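Local coordinates for repeat Five Residue (Rfr) protein or pentapeptide repeat protein (Cyanothece, PDB 2O6W), which is of unknown function but folds as a right-handed quadrilateral beta helix built from pentapeptide repeats, at residues A[101-106]-A[119-124]; A[107-112]-A[125-130]. All blocks are in the same frame, centred on the assembly; numbering follows the deposited sequence.

Overall arrangement
Contacts 1 and 2 are consecutive stretches of the same two stacked coils of a beta helix. Residues 101-106 continue directly into 107-112, and 119-124 into 125-130; in both, paired residues are twenty positions apart, as Asn-102 with Asn-122 and Asn-107 with Ile-127. Their centres are about 12 Å apart, and each is about 12 Å from the chain centre. They meet where Ala-106 O of contact 1 approaches Ile-127 N of contact 2 at 2.9 Å, a probable hydrogen bond, and inside the coil where Leu-123 CD2 packs against Leu-128 CD2 at 3.8 Å. The arsenic lies nearer contact 1, about 6 Å from the Arg-124 side chain, against about 12 Å from that of Ala-126.

Contact 1. Residues A[101-106]-A[119-124]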
ATOM      1  N   ALA A 101      -0.361   4.870  -9.803  1.00 32.70           N
ATOM      2  CA  ALA A 101      -1.479   4.501  -8.942  1.00 32.29           C
ATOM      3  C   ALA A 101      -2.513   5.615  -8.847  1.00 31.14           C
ATOM      4  O   ALA A 101      -2.185   6.791  -8.926  1.00 30.34           O
ATOM      5  CB  ALA A 101      -0.981   4.147  -7.544  1.00 32.70           C
ATOM      6  N   ASN A 102      -3.770   5.235  -8.685  1.00 31.30           N
ATOM      7  CA  ASN A 102      -4.830   6.217  -8.555  1.00 31.83           C
ATOM      8  C   ASN A 102      -5.226   6.270  -7.078  1.00 31.98           C
ATOM      9  O   ASN A 102      -5.968   5.409  -6.598  1.00 31.95           O
ATOM     10  CB  ASN A 102      -6.025   5.814  -9.420  1.00 32.05           C
ATOM     11  CG  ASN A 102      -7.163   6.811  -9.337  1.00 34.37           C
ATOM     12  OD1 ASN A 102      -7.010   7.889  -8.766  1.00 35.46           O
ATOM     13  ND2 ASN A 102      -8.311   6.458  -9.910  1.00 35.33           N
ATOM     14  N   LEU A 103      -4.721   7.274  -6.364  1.00 30.75           N
ATOM     15  CA  LEU A 103      -5.000   7.430  -4.936  1.00 31.82           C
ATOM     16  C   LEU A 103      -5.975   8.571  -4.631  1.00 33.16           C
ATOM     17  O   LEU A 103      -5.934   9.160  -3.552  1.00 33.04           O
ATOM     18  CB  LEU A 103      -3.690   7.659  -4.182  1.00 31.65           C
ATOM     19  CG  LEU A 103      -2.693   6.497  -4.191  1.00 32.72           C
ATOM     20  CD1 LEU A 103      -1.271   7.029  -4.192  1.00 31.97           C
ATOM     21  CD2 LEU A 103      -2.937   5.615  -2.985  1.00 35.54           C
ATOM     22  N   GLN A 104      -6.864   8.861  -5.574  1.00 34.40           N
ATOM     23  CA  GLN A 104      -7.828   9.936  -5.402  1.00 35.97           C
ATOM     24  C   GLN A 104      -8.678   9.805  -4.146  1.00 34.28           C
ATOM     25  O   GLN A 104      -9.381   8.815  -3.949  1.00 34.11           O
ATOM     26  CB  GLN A 104      -8.727  10.026  -6.626  1.00 40.15           C
ATOM     27  CG  GLN A 104      -9.646  11.227  -6.625  1.00 48.84           C
ATOM     28  CD  GLN A 104     -10.337  11.402  -7.962  1.00 56.11           C
ATOM     29  OE1 GLN A 104      -9.693  11.724  -8.974  1.00 58.70           O
ATOM     30  NE2 GLN A 104     -11.650  11.173  -7.984  1.00 57.90           N
ATOM     31  N   GLY A 105      -8.597  10.825  -3.297  1.00 33.83           N
ATOM     32  CA  GLY A 105      -9.350  10.842  -2.061  1.00 33.74           C
ATOM     33  C   GLY A 105      -8.854   9.830  -1.045  1.00 34.39           C
ATOM     34  O   GLY A 105      -9.507   9.599  -0.030  1.00 35.18           O
ATOM     35  N   ALA A 106      -7.698   9.230  -1.301  1.00 33.93           N
ATOM     36  CA  ALA A 106      -7.153   8.232  -0.391  1.00 32.67           C
ATOM     37  C   ALA A 106      -6.672   8.840   0.915  1.00 31.31           C
ATOM     38  O   ALA A 106      -6.208   9.974   0.956  1.00 31.66           O
ATOM     39  CB  ALA A 106      -6.012   7.483  -1.058  1.00 31.77           C
ATOM     40  N   GLU A 119       5.583   7.935  -8.914  1.00 38.51           N
ATOM     41  CA  GLU A 119       5.599   8.627 -10.203  1.00 39.47           C
ATOM     42  C   GLU A 119       4.263   8.573 -10.942  1.00 38.37           C
ATOM     43  O   GLU A 119       3.668   7.507 -11.101  1.00 38.36           O
ATOM     44  CB  GLU A 119       6.698   8.064 -11.110  1.00 41.96           C
ATOM     45  CG  GLU A 119       6.989   8.941 -12.331  1.00 47.46           C
ATOM     46  CD  GLU A 119       8.196   8.466 -13.132  1.00 53.44           C
ATOM     47  OE1 GLU A 119       9.235   8.143 -12.506  1.00 57.75           O
ATOM     48  OE2 GLU A 119       8.120   8.436 -14.383  1.00 53.05           O
ATOM     49  N   ASN A 120       3.798   9.738 -11.381  1.00 37.23           N
ATOM     50  CA  ASN A 120       2.551   9.853 -12.119  1.00 36.44           C
ATOM     51  C   ASN A 120       1.324   9.424 -11.333  1.00 36.43           C
ATOM     52  O   ASN A 120       0.247   9.233 -11.896  1.00 37.37           O
ATOM     53  CB  ASN A 120       2.638   9.039 -13.406  1.00 37.64           C
ATOM     54  CG  ASN A 120       3.790   9.474 -14.274  1.00 38.55           C
ATOM     55  OD1 ASN A 120       4.083  10.665 -14.360  1.00 40.94           O
ATOM     56  ND2 ASN A 120       4.447   8.524 -14.924  1.00 37.41           N
ATOM     57  N   ALA A 121       1.484   9.270 -10.030  1.00 35.36           N
ATOM     58  CA  ALA A 121       0.364   8.860  -9.208  1.00 35.36           C
ATOM     59  C   ALA A 121      -0.628  10.013  -9.067  1.00 35.96           C
ATOM     60  O   ALA A 121      -0.243  11.183  -9.103  1.00 34.77           O
ATOM     61  CB  ALA A 121       0.858   8.423  -7.844  1.00 34.73           C
ATOM     62  N   ASN A 122      -1.906   9.673  -8.919  1.00 34.41           N
ATOM     63  CA  ASN A 122      -2.955  10.673  -8.750  1.00 33.21           C
ATOM     64  C   ASN A 122      -3.285  10.862  -7.267  1.00 34.96           C
ATOM     65  O   ASN A 122      -3.854   9.974  -6.631  1.00 35.15           O
ATOM     66  CB  ASN A 122      -4.222  10.258  -9.502  1.00 32.35           C
ATOM     67  CG  ASN A 122      -5.374  11.231  -9.283  1.00 34.56           C
ATOM     68  OD1 ASN A 122      -5.157  12.380  -8.886  1.00 34.04           O
ATOM     69  ND2 ASN A 122      -6.599  10.784  -9.552  1.00 32.69           N
ATOM     70  N   LEU A 123      -2.931  12.026  -6.725  1.00 35.07           N
ATOM     71  CA  LEU A 123      -3.183  12.335  -5.325  1.00 34.30           C
ATOM     72  C   LEU A 123      -4.260  13.394  -5.116  1.00 35.14           C
ATOM     73  O   LEU A 123      -4.274  14.072  -4.087  1.00 34.46           O
ATOM     74  CB  LEU A 123      -1.894  12.796  -4.645  1.00 34.98           C
ATOM     75  CG  LEU A 123      -0.891  11.715  -4.244  1.00 36.30           C
ATOM     76  CD1 LEU A 123      -0.550  10.839  -5.432  1.00 37.15           C
ATOM     77  CD2 LEU A 123       0.358  12.389  -3.699  1.00 38.39           C
ATOM     78  N   ARG A 124      -5.162  13.534  -6.083  1.00 35.49           N
ATOM     79  CA  ARG A 124      -6.242  14.512  -5.982  1.00 37.92           C
ATOM     80  C   ARG A 124      -7.154  14.216  -4.805  1.00 38.53           C
ATOM     81  O   ARG A 124      -7.721  13.130  -4.713  1.00 41.71           O
ATOM     82  CB  ARG A 124      -7.092  14.523  -7.253  1.00 39.51           C
ATOM     83  CG  ARG A 124      -6.419  15.120  -8.461  1.00 43.40           C
ATOM     84  CD  ARG A 124      -7.386  15.197  -9.631  1.00 48.32           C
ATOM     85  NE  ARG A 124      -6.744  15.772 -10.807  1.00 53.05           N
ATOM     86  CZ  ARG A 124      -5.959  15.097 -11.641  1.00 55.79           C
ATOM     87  NH1 ARG A 124      -5.718  13.809 -11.441  1.00 55.73           N
ATOM     88  NH2 ARG A 124      -5.396  15.719 -12.670  1.00 58.23           N
TER
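Ala-121 CA lies 3.3 Å from Ala-101 O in a CA-H...O contact. The same oxygen takes a nearly straight bond from Asn-122 N at 2.9 Å, and Asn-122 O accepts one from Leu-103 N at 2.8 Å, bridging the backbones at Asn-102 and Asn-122. With CG anti to its backbone N (chi1 176°), Asn-122 lies alongside Asn-102, their amide planes 14° apart. Its ND2 bonds weakly to Asn-102 OD1 and, in its own amide plane, reaches Gln-104 OE1 at 3.3 Å, while OD1 accepts Arg-124 N from above the carbonyl plane, an Asx turn. Parallel coils bridged this way by backbone bonds make the pentapeptide-repeat beta helix, the paired asparagines lining one outer face. An alanine at Asn-122 would probably leave Gln-104 OE1 without this donor and Arg-124 N without its acceptor. On the inner side Leu-123 runs parallel to Leu-103, CD1 to CD1 at 4.1 Å. Arg-124 O receives Gly-105 N at 2.8 Å, within the type II turn from Leu-103 to Ala-106, and Gln-104 CG rests on it. Arg-124 NH1 is held chiefly by a salt bridge to Glu-142, adding a weak bond to Asn-122 OD1.

Contact 2. Residues A[107-112]-A[125-130]; sequences NLENAN and GAILTG
Two backbone hydrogen bonds tie Leu-108 and Asn-110 to the coil that follows: Leu-108 N to Ile-127 O and Asn-110 N to Thr-129 O, both 2.9 Å, the second almost straight (171° at the hydrogen). Asn-107 OD1 accepts Glu-109 N from above its carbonyl plane, an Asx turn. Between the two backbone bonds Glu-109 CA makes a CA-H...O contact with Thr-129 O, and Asn-110 CA makes a longer one with Gly-130 O. The type II turn from Leu-108 to Ala-111 thus stacks on the Thr-129–Gly-130 backbone.

The apolar contacts are few. Leu-108, with CG anti to its carbonyl carbon (chi1 -62°), sends CD1 to Ala-126 CB at 4.3 Å and, at 4.5 Å, to Leu-128 CG. Ile-127 lies alongside Asn-107, and its CD1 packs against Glu-109 CB at 3.8 Å. Since Ile-127 is modelled off the staggered positions, the close approach of its CG1 to Asn-107 OD1 is doubtful.

Two waters bridge the segments on the outer side. One joins Glu-109 OE2 and Thr-129 OG1, 2.8 Å from the hydroxyl; another donates to both Asn-110 OD1 and Gly-130 O.

With no helix or regular strand adjoining, the neighbours are further coils of the beta helix: Thr-86, Leu-88 and Glu-90 bond to the 107-112 backbone, while Thr-129 packs on Val-148 in the C-terminal tail.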
ATOM      1  N   ASN A 107      -6.785   8.078   1.991  1.00 30.38           N
ATOM      2  CA  ASN A 107      -6.328   8.559   3.275  1.00 29.62           C
ATOM      3  C   ASN A 107      -4.977   7.915   3.598  1.00 30.72           C
ATOM      4  O   ASN A 107      -4.908   6.707   3.819  1.00 28.79           O
ATOM      5  CB  ASN A 107      -7.366   8.226   4.347  1.00 30.24           C
ATOM      6  CG  ASN A 107      -6.887   8.558   5.743  1.00 32.81           C
ATOM      7  OD1 ASN A 107      -6.125   9.502   5.940  1.00 33.86           O
ATOM      8  ND2 ASN A 107      -7.350   7.792   6.727  1.00 34.68           N
ATOM      9  N   LEU A 108      -3.906   8.713   3.600  1.00 30.25           N
ATOM     10  CA  LEU A 108      -2.571   8.188   3.914  1.00 32.46           C
ATOM     11  C   LEU A 108      -1.996   8.803   5.185  1.00 31.72           C
ATOM     12  O   LEU A 108      -0.786   8.804   5.382  1.00 32.34           O
ATOM     13  CB  LEU A 108      -1.578   8.429   2.764  1.00 32.40           C
ATOM     14  CG  LEU A 108      -1.874   7.785   1.408  1.00 36.16           C
ATOM     15  CD1 LEU A 108      -2.831   8.692   0.652  1.00 37.25           C
ATOM     16  CD2 LEU A 108      -0.603   7.599   0.600  1.00 35.11           C
ATOM     17  N   GLU A 109      -2.863   9.302   6.056  1.00 32.75           N
ATOM     18  CA  GLU A 109      -2.410   9.936   7.285  1.00 33.39           C
ATOM     19  C   GLU A 109      -1.411   9.121   8.109  1.00 31.61           C
ATOM     20  O   GLU A 109      -1.627   7.945   8.408  1.00 31.95           O
ATOM     21  CB  GLU A 109      -3.616  10.324   8.141  1.00 34.89           C
ATOM     22  CG  GLU A 109      -3.251  11.079   9.410  1.00 45.65           C
ATOM     23  CD  GLU A 109      -4.411  11.892   9.973  1.00 51.52           C
ATOM     24  OE1 GLU A 109      -5.529  11.339  10.100  1.00 55.53           O
ATOM     25  OE2 GLU A 109      -4.196  13.081  10.300  1.00 54.98           O
ATOM     26  N   ASN A 110      -0.310   9.772   8.466  1.00 30.34           N
ATOM     27  CA  ASN A 110       0.752   9.163   9.257  1.00 30.99           C
ATOM     28  C   ASN A 110       1.345   7.909   8.635  1.00 31.65           C
ATOM     29  O   ASN A 110       1.946   7.081   9.322  1.00 33.28           O
ATOM     30  CB  ASN A 110       0.241   8.852  10.651  1.00 30.93           C
ATOM     31  CG  ASN A 110      -0.173  10.095  11.389  1.00 34.47           C
ATOM     32  OD1 ASN A 110       0.509  11.115  11.320  1.00 37.20           O
ATOM     33  ND2 ASN A 110      -1.288  10.023  12.101  1.00 37.45           N
ATOM     34  N   ALA A 111       1.168   7.771   7.332  1.00 30.01           N
ATOM     35  CA  ALA A 111       1.702   6.631   6.619  1.00 30.00           C
ATOM     36  C   ALA A 111       3.195   6.863   6.408  1.00 30.72           C
ATOM     37  O   ALA A 111       3.654   8.001   6.384  1.00 32.20           O
ATOM     38  CB  ALA A 111       1.000   6.490   5.276  1.00 28.16           C
ATOM     39  N   ASN A 112       3.963   5.792   6.272  1.00 31.10           N
ATOM     40  CA  ASN A 112       5.393   5.942   6.019  1.00 31.26           C
ATOM     41  C   ASN A 112       5.628   5.652   4.524  1.00 30.35           C
ATOM     42  O   ASN A 112       5.360   4.550   4.053  1.00 27.19           O
ATOM     43  CB  ASN A 112       6.186   4.977   6.915  1.00 31.00           C
ATOM     44  CG  ASN A 112       7.666   4.923   6.556  1.00 35.03           C
ATOM     45  OD1 ASN A 112       8.218   5.875   6.000  1.00 37.82           O
ATOM     46  ND2 ASN A 112       8.315   3.811   6.884  1.00 34.18           N
ATOM     47  N   GLY A 125      -7.296  15.186  -3.908  1.00 38.05           N
ATOM     48  CA  GLY A 125      -8.161  15.008  -2.760  1.00 37.80           C
ATOM     49  C   GLY A 125      -7.608  14.077  -1.703  1.00 39.21           C
ATOM     50  O   GLY A 125      -8.223  13.892  -0.651  1.00 41.71           O
ATOM     51  N   ALA A 126      -6.449  13.486  -1.968  1.00 38.79           N
ATOM     52  CA  ALA A 126      -5.837  12.563  -1.012  1.00 37.24           C
ATOM     53  C   ALA A 126      -5.321  13.314   0.202  1.00 36.92           C
ATOM     54  O   ALA A 126      -4.929  14.473   0.092  1.00 36.51           O
ATOM     55  CB  ALA A 126      -4.699  11.819  -1.673  1.00 36.87           C
ATOM     56  N   ILE A 127      -5.326  12.675   1.368  1.00 35.12           N
ATOM     57  CA  ILE A 127      -4.818  13.357   2.549  1.00 35.81           C
ATOM     58  C   ILE A 127      -3.465  12.756   2.961  1.00 35.91           C
ATOM     59  O   ILE A 127      -3.370  11.568   3.263  1.00 34.77           O
ATOM     60  CB  ILE A 127      -5.888  13.350   3.729  1.00 37.20           C
ATOM     61  CG1 ILE A 127      -5.421  12.498   4.899  1.00 36.65           C
ATOM     62  CG2 ILE A 127      -7.253  12.898   3.216  1.00 37.27           C
ATOM     63  CD1 ILE A 127      -4.629  13.282   5.903  1.00 37.90           C
ATOM     64  N   LEU A 128      -2.409  13.574   2.941  1.00 36.02           N
ATOM     65  CA  LEU A 128      -1.076  13.082   3.298  1.00 36.31           C
ATOM     66  C   LEU A 128      -0.458  13.681   4.565  1.00 35.65           C
ATOM     67  O   LEU A 128       0.760  13.752   4.702  1.00 35.62           O
ATOM     68  CB  LEU A 128      -0.108  13.255   2.117  1.00 37.97           C
ATOM     69  CG  LEU A 128      -0.527  12.528   0.834  1.00 38.96           C
ATOM     70  CD1 LEU A 128      -1.355  13.477  -0.012  1.00 40.51           C
ATOM     71  CD2 LEU A 128       0.689  12.071   0.045  1.00 40.54           C
ATOM     72  N   THR A 129      -1.314  14.073   5.497  1.00 35.99           N
ATOM     73  CA  THR A 129      -0.891  14.649   6.766  1.00 36.48           C
ATOM     74  C   THR A 129       0.018  13.718   7.573  1.00 36.34           C
ATOM     75  O   THR A 129      -0.282  12.537   7.735  1.00 37.07           O
ATOM     76  CB  THR A 129      -2.111  14.972   7.632  1.00 36.04           C
ATOM     77  OG1 THR A 129      -3.032  15.759   6.875  1.00 38.48           O
ATOM     78  CG2 THR A 129      -1.699  15.729   8.874  1.00 38.15           C
ATOM     79  N   GLY A 130       1.114  14.268   8.092  1.00 36.28           N
ATOM     80  CA  GLY A 130       2.045  13.487   8.891  1.00 36.45           C
ATOM     81  C   GLY A 130       2.798  12.395   8.149  1.00 36.64           C
ATOM     82  O   GLY A 130       3.413  11.533   8.772  1.00 36.05           O
TER
HETATM   83  O   HOH W   1      -5.352  15.504   8.408  1.00 46.21           O
HETATM   84  O   HOH W   2       3.757  10.833  11.578  1.00 50.53           O